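Local coordinates for protein putative Nudix hydrolase DR_0079 (Deinococcus radiodurans, PDB 2O5F) that hydrolyses nucleoside di- and triphosphates to monophosphates in a magnesium-dependent reaction, with a marked preference for CDP and CTP, at residues Gln47-Arg53 and Ile134-Leu140; Asn62-Val66 and Ala154-Leu159. Numbering follows the deposited sequence.

How the contacts relate
Following the chain from its N terminus, strand 48-52 comes first, then, past residues 54-60, which are absent from the model, the loop 62-66, which leads into strand 68-71 and helix 78-90 of the Nudix box. About eighty residues after Arg53 the chain returns at 134-140 and closes contact 1. Helix 142-151 follows, and the segment beyond it, 154-159, closes contact 2 against 62-66. The second loop opens before the first has closed, so the two cross. They also touch: Pro51 and Arg53 probably hydrogen-bond to Asp65 and Ala63. Together they tie together the two-stranded sheet, the loop before the Nudix box and the turn into the C-terminal helix 159-166.

Contact 1: Gln47-Arg53 and Ile134-Leu140; sequences QLWIPRR and ISGGEWL
Strands 48-52 and 136-140 run antiparallel, their axes closest at 4.5 Å and their N-to-C directions at 152°. Hydrogen-bonded pairs join Leu48 with Leu140 (Leu48 N to Leu140 O 2.8 Å, Leu140 N to Leu48 O 3.0 Å) and Ile50 with Glu138 (Ile50 N to Glu138 O 2.9 Å, Glu138 N to Ile50 O 3.1 Å). Pro51, lacking an NH, sits where none is needed toward 136-140, in a non-hydrogen-bonded pair with Gly137. Ser135 N donates to Arg52 O at 3.2 Å.

Trp49 (chi1 t) and Trp139 (chi1 m) meet edge-to-face, Trp49 edge to Trp139 face, five-membered-ring centroids 4.8 Å apart and planes at 65°. Trp49 CB lies 3.8 Å from the centroid of the Trp139 six-membered ring, a CH-pi contact. Trp49 CZ2 comes within 3.5 Å of Gly137 CA, where a beta carbon would clash.

This ribbon is the small two-stranded sheet accompanying the mixed sheet of the Nudix fold. On the tryptophan face, Pro51 CB packs 3.7 Å from Ile134 CG2, and Leu90 of helix 78-90 covers Trp49 and Ile134. On the other face, Ile50 CB meets Leu140 CD1 at 4.2 Å beneath helix 142-151.

Arg52 and Glu138 leave the strands on that face; Arg52 NH1 makes a long salt bridge (3.9 Å) with Glu138 OE2, which also pairs with Arg148. Waters link Ile50 O to Glu138 OE2 and Trp49 NE1 to Gly137 O.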
loop_
_atom_site.group_PDB
_atom_site.type_symbol
_atom_site.label_atom_id
_atom_site.label_comp_id
_atom_site.label_asym_id
_atom_site.label_seq_id
_atom_site.Cartn_x
_atom_site.Cartn_y
_atom_site.Cartn_z
ATOM N N GLN A 47 -8.832 -13.978 3.489
ATOM C CA GLN A 47 -9.441 -12.653 3.420
ATOM C C GLN A 47 -8.373 -11.588 3.666
ATOM O O GLN A 47 -7.390 -11.834 4.356
ATOM C CB GLN A 47 -10.534 -12.525 4.481
ATOM C CG GLN A 47 -11.680 -13.511 4.316
ATOM C CD GLN A 47 -12.578 -13.546 5.534
ATOM O OE1 GLN A 47 -12.102 -13.678 6.662
ATOM N NE2 GLN A 47 -13.883 -13.440 5.317
ATOM N N LEU A 48 -8.576 -10.408 3.095
ATOM C CA LEU A 48 -7.642 -9.304 3.272
ATOM C C LEU A 48 -8.315 -8.264 4.171
ATOM O O LEU A 48 -9.510 -8.006 4.029
ATOM C CB LEU A 48 -7.314 -8.679 1.909
ATOM C CG LEU A 48 -6.868 -9.618 0.780
ATOM C CD1 LEU A 48 -6.687 -8.809 -0.502
ATOM C CD2 LEU A 48 -5.560 -10.322 1.150
ATOM N N TRP A 49 -7.577 -7.672 5.107
ATOM C CA TRP A 49 -8.199 -6.668 5.967
ATOM C C TRP A 49 -8.153 -5.355 5.206
ATOM O O TRP A 49 -7.086 -4.774 4.998
ATOM C CB TRP A 49 -7.467 -6.520 7.296
ATOM C CG TRP A 49 -8.243 -5.692 8.292
ATOM C CD1 TRP A 49 -9.337 -6.082 9.010
ATOM C CD2 TRP A 49 -7.999 -4.322 8.647
ATOM N NE1 TRP A 49 -9.791 -5.037 9.794
ATOM C CE2 TRP A 49 -8.989 -3.946 9.584
ATOM C CE3 TRP A 49 -7.039 -3.374 8.259
ATOM C CZ2 TRP A 49 -9.051 -2.665 10.139
ATOM C CZ3 TRP A 49 -7.099 -2.091 8.818
ATOM C CH2 TRP A 49 -8.102 -1.755 9.746
ATOM N N ILE A 50 -9.323 -4.886 4.798
ATOM C CA ILE A 50 -9.410 -3.668 4.005
ATOM C C ILE A 50 -9.960 -2.498 4.799
ATOM O O ILE A 50 -11.133 -2.493 5.188
ATOM C CB ILE A 50 -10.301 -3.911 2.761
ATOM C CG1 ILE A 50 -9.726 -5.073 1.932
ATOM C CG2 ILE A 50 -10.369 -2.647 1.918
ATOM C CD1 ILE A 50 -8.289 -4.834 1.450
ATOM N N PRO A 51 -9.118 -1.485 5.049
ATOM C CA PRO A 51 -9.605 -0.338 5.810
ATOM C C PRO A 51 -10.349 0.650 4.932
ATOM O O PRO A 51 -10.348 0.540 3.706
ATOM C CB PRO A 51 -8.331 0.261 6.384
ATOM C CG PRO A 51 -7.320 0.003 5.311
ATOM C CD PRO A 51 -7.657 -1.414 4.846
ATOM N N ARG A 52 -10.983 1.610 5.588
ATOM C CA ARG A 52 -11.719 2.662 4.918
ATOM C C ARG A 52 -10.928 3.923 5.235
ATOM O O ARG A 52 -10.883 4.360 6.387
ATOM C CB ARG A 52 -13.132 2.749 5.483
ATOM C CG ARG A 52 -14.130 3.313 4.511
ATOM C CD ARG A 52 -15.531 3.258 5.084
ATOM N NE ARG A 52 -16.493 2.902 4.050
ATOM C CZ ARG A 52 -16.498 1.738 3.414
ATOM N NH1 ARG A 52 -15.595 0.814 3.710
ATOM N NH2 ARG A 52 -17.403 1.503 2.475
ATOM N N ARG A 53 -10.275 4.456 4.204
ATOM C CA ARG A 53 -9.440 5.656 4.275
ATOM C C ARG A 53 -9.791 6.595 3.120
ATOM O O ARG A 53 -8.886 6.870 2.299
ATOM C CB ARG A 53 -7.964 5.280 4.143
ATOM C CG ARG A 53 -7.439 4.354 5.212
ATOM C CD ARG A 53 -6.081 3.801 4.818
ATOM N NE ARG A 53 -5.467 3.056 5.913
ATOM C CZ ARG A 53 -4.432 2.235 5.773
ATOM N NH1 ARG A 53 -3.890 2.047 4.579
ATOM N NH2 ARG A 53 -3.941 1.602 6.829
ATOM N N ILE A 134 -8.007 5.971 9.656
ATOM C CA ILE A 134 -8.899 4.862 9.336
ATOM C C ILE A 134 -10.170 4.892 10.174
ATOM O O ILE A 134 -10.107 4.897 11.401
ATOM C CB ILE A 134 -8.183 3.518 9.570
ATOM C CG1 ILE A 134 -6.956 3.430 8.657
ATOM C CG2 ILE A 134 -9.148 2.361 9.346
ATOM C CD1 ILE A 134 -6.112 2.186 8.876
ATOM N N SER A 135 -11.326 4.891 9.516
ATOM C CA SER A 135 -12.592 4.920 10.240
ATOM C C SER A 135 -13.043 3.532 10.689
ATOM O O SER A 135 -13.833 3.388 11.624
ATOM C CB SER A 135 -13.684 5.581 9.380
ATOM O OG SER A 135 -13.912 4.884 8.165
ATOM N N GLY A 136 -12.521 2.507 10.028
ATOM C CA GLY A 136 -12.886 1.144 10.365
ATOM C C GLY A 136 -12.360 0.237 9.273
ATOM O O GLY A 136 -11.819 0.725 8.289
ATOM N N GLY A 137 -12.500 -1.074 9.437
ATOM C CA GLY A 137 -12.010 -1.974 8.411
ATOM C C GLY A 137 -12.761 -3.285 8.451
ATOM O O GLY A 137 -13.494 -3.549 9.399
ATOM N N GLU A 138 -12.600 -4.100 7.417
ATOM C CA GLU A 138 -13.269 -5.382 7.400
ATOM C C GLU A 138 -12.497 -6.434 6.623
ATOM O O GLU A 138 -11.740 -6.127 5.697
ATOM C CB GLU A 138 -14.701 -5.233 6.858
ATOM C CG GLU A 138 -14.836 -4.654 5.463
ATOM C CD GLU A 138 -16.217 -4.016 5.197
ATOM O OE1 GLU A 138 -17.267 -4.668 5.419
ATOM O OE2 GLU A 138 -16.249 -2.848 4.746
ATOM N N TRP A 139 -12.657 -7.683 7.042
ATOM C CA TRP A 139 -11.994 -8.782 6.359
ATOM C C TRP A 139 -12.870 -9.095 5.155
ATOM O O TRP A 139 -14.066 -9.361 5.288
ATOM C CB TRP A 139 -11.878 -9.996 7.279
ATOM C CG TRP A 139 -10.889 -9.792 8.397
ATOM C CD1 TRP A 139 -11.161 -9.427 9.671
ATOM C CD2 TRP A 139 -9.464 -9.956 8.316
ATOM N NE1 TRP A 139 -9.990 -9.353 10.404
ATOM C CE2 TRP A 139 -8.937 -9.676 9.593
ATOM C CE3 TRP A 139 -8.586 -10.314 7.282
ATOM C CZ2 TRP A 139 -7.567 -9.748 9.872
ATOM C CZ3 TRP A 139 -7.221 -10.384 7.555
ATOM C CH2 TRP A 139 -6.727 -10.103 8.845
ATOM N N LEU A 140 -12.275 -9.040 3.977
ATOM C CA LEU A 140 -13.019 -9.286 2.761
ATOM C C LEU A 140 -12.246 -10.173 1.821
ATOM O O LEU A 140 -11.016 -10.123 1.761
ATOM C CB LEU A 140 -13.308 -7.971 2.036
ATOM C CG LEU A 140 -14.123 -6.872 2.713
ATOM C CD1 LEU A 140 -14.051 -5.626 1.843
ATOM C CD2 LEU A 140 -15.572 -7.314 2.917
HETATM O O HOH W 1 -12.206 -5.356 11.215
HETATM O O HOH W 2 -13.821 -1.349 5.097
#

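Contact 2: Asn62-Val66 and Ala154-Leu159; sequences NALDV and AAKGDL
Both segments are extended where they meet, running side by side in the same direction. At Asn62, a water bound to Ala154 O (2.8 Å) also reaches Asn62 O, weakly, at 3.4 Å. Ala63, small enough for close approach, sets its CB 3.9 Å from Ala154 CB. Leu64 then makes a single parallel-type bridge with Ala155, CA atoms 4.3 Å apart: Leu64 N donates to Ala154 O (2.9 Å) and Lys156 N to Leu64 O (2.8 Å). Leu64 CB lies 3.8 Å from Leu159 CD2, and its side chain (m, t) packs on Leu145 and Ile149. Buried Asp65 (chi1 t) is paired with Lys156, whose m, m, t, p chain brings NZ to 2.8 Å from Asp65 OD2 in a salt bridge; Arg53 adds a long, weak ion pair. Finally Val66 CG1 meets CD1 of Leu159 (t, p) at 4.0 Å, over Phe40. The bridge pins the loop leading into the Nudix box to the turn opening helix 159-166, with the side chain of Asp65 about 6 Å from that of Glu89, an inferred magnesium ligand of the Nudix active site.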
loop_
_atom_site.group_PDB
_atom_site.type_symbol
_atom_site.label_atom_id
_atom_site.label_comp_id
_atom_site.label_asym_id
_atom_site.label_seq_id
_atom_site.Cartn_x
_atom_site.Cartn_y
_atom_site.Cartn_z
ATOM N N ASN A 62 -13.417 7.492 3.833
ATOM C CA ASN A 62 -14.543 6.671 3.432
ATOM C C ASN A 62 -14.277 5.808 2.196
ATOM O O ASN A 62 -15.175 5.130 1.710
ATOM C CB ASN A 62 -15.785 7.553 3.245
ATOM C CG ASN A 62 -16.263 8.167 4.560
ATOM O OD1 ASN A 62 -15.546 8.941 5.198
ATOM N ND2 ASN A 62 -17.471 7.808 4.976
ATOM N N ALA A 63 -13.036 5.811 1.708
ATOM C CA ALA A 63 -12.670 5.003 0.547
ATOM C C ALA A 63 -11.889 3.752 0.950
ATOM O O ALA A 63 -11.070 3.790 1.870
ATOM C CB ALA A 63 -11.840 5.828 -0.431
ATOM N N LEU A 64 -12.159 2.645 0.262
ATOM C CA LEU A 64 -11.465 1.381 0.508
ATOM C C LEU A 64 -10.005 1.571 0.101
ATOM O O LEU A 64 -9.716 2.287 -0.855
ATOM C CB LEU A 64 -12.082 0.276 -0.347
ATOM C CG LEU A 64 -13.551 -0.043 -0.066
ATOM C CD1 LEU A 64 -14.158 -0.807 -1.233
ATOM C CD2 LEU A 64 -13.646 -0.833 1.228
ATOM N N ASP A 65 -9.087 0.914 0.801
ATOM C CA ASP A 65 -7.673 1.055 0.475
ATOM C C ASP A 65 -6.893 -0.199 0.852
ATOM O O ASP A 65 -7.462 -1.148 1.386
ATOM C CB ASP A 65 -7.109 2.264 1.227
ATOM C CG ASP A 65 -5.749 2.708 0.709
ATOM O OD1 ASP A 65 -5.334 2.254 -0.378
ATOM O OD2 ASP A 65 -5.108 3.529 1.395
ATOM N N VAL A 66 -5.594 -0.208 0.562
ATOM C CA VAL A 66 -4.756 -1.345 0.930
ATOM C C VAL A 66 -4.665 -1.324 2.456
ATOM O O VAL A 66 -4.920 -0.292 3.092
ATOM C CB VAL A 66 -3.306 -1.224 0.359
ATOM C CG1 VAL A 66 -3.312 -1.384 -1.153
ATOM C CG2 VAL A 66 -2.711 0.134 0.742
ATOM N N ALA A 154 -16.360 3.763 -3.379
ATOM C CA ALA A 154 -15.103 4.515 -3.289
ATOM C C ALA A 154 -13.888 3.671 -2.914
ATOM O O ALA A 154 -13.934 2.898 -1.961
ATOM C CB ALA A 154 -15.267 5.663 -2.291
ATOM N N ALA A 155 -12.800 3.837 -3.665
ATOM C CA ALA A 155 -11.577 3.086 -3.415
ATOM C C ALA A 155 -10.352 3.782 -3.984
ATOM O O ALA A 155 -10.441 4.473 -4.993
ATOM C CB ALA A 155 -11.690 1.706 -4.030
ATOM N N LYS A 156 -9.210 3.591 -3.334
ATOM C CA LYS A 156 -7.964 4.167 -3.826
ATOM C C LYS A 156 -7.762 3.701 -5.256
ATOM O O LYS A 156 -8.047 2.550 -5.587
ATOM C CB LYS A 156 -6.789 3.717 -2.965
ATOM C CG LYS A 156 -6.694 4.486 -1.679
ATOM C CD LYS A 156 -6.375 5.943 -1.964
ATOM C CE LYS A 156 -6.340 6.742 -0.685
ATOM N NZ LYS A 156 -5.419 6.128 0.317
ATOM N N GLY A 157 -7.255 4.598 -6.092
ATOM C CA GLY A 157 -7.055 4.296 -7.496
ATOM C C GLY A 157 -6.301 3.047 -7.912
ATOM O O GLY A 157 -6.549 2.529 -9.002
ATOM N N ASP A 158 -5.380 2.555 -7.089
ATOM C CA ASP A 158 -4.632 1.357 -7.475
ATOM C C ASP A 158 -5.012 0.089 -6.732
ATOM O O ASP A 158 -4.415 -0.964 -6.957
ATOM C CB ASP A 158 -3.127 1.579 -7.317
ATOM C CG ASP A 158 -2.587 2.637 -8.263
ATOM O OD1 ASP A 158 -3.126 2.788 -9.384
ATOM O OD2 ASP A 158 -1.600 3.291 -7.886
ATOM N N LEU A 159 -6.005 0.181 -5.857
ATOM C CA LEU A 159 -6.419 -0.979 -5.078
ATOM C C LEU A 159 -6.860 -2.158 -5.937
ATOM O O LEU A 159 -6.346 -3.256 -5.778
ATOM C CB LEU A 159 -7.534 -0.589 -4.106
ATOM C CG LEU A 159 -8.070 -1.709 -3.213
ATOM C CD1 LEU A 159 -6.928 -2.363 -2.432
ATOM C CD2 LEU A 159 -9.110 -1.132 -2.263
HETATM O O HOH W 3 -16.034 2.436 -0.166
#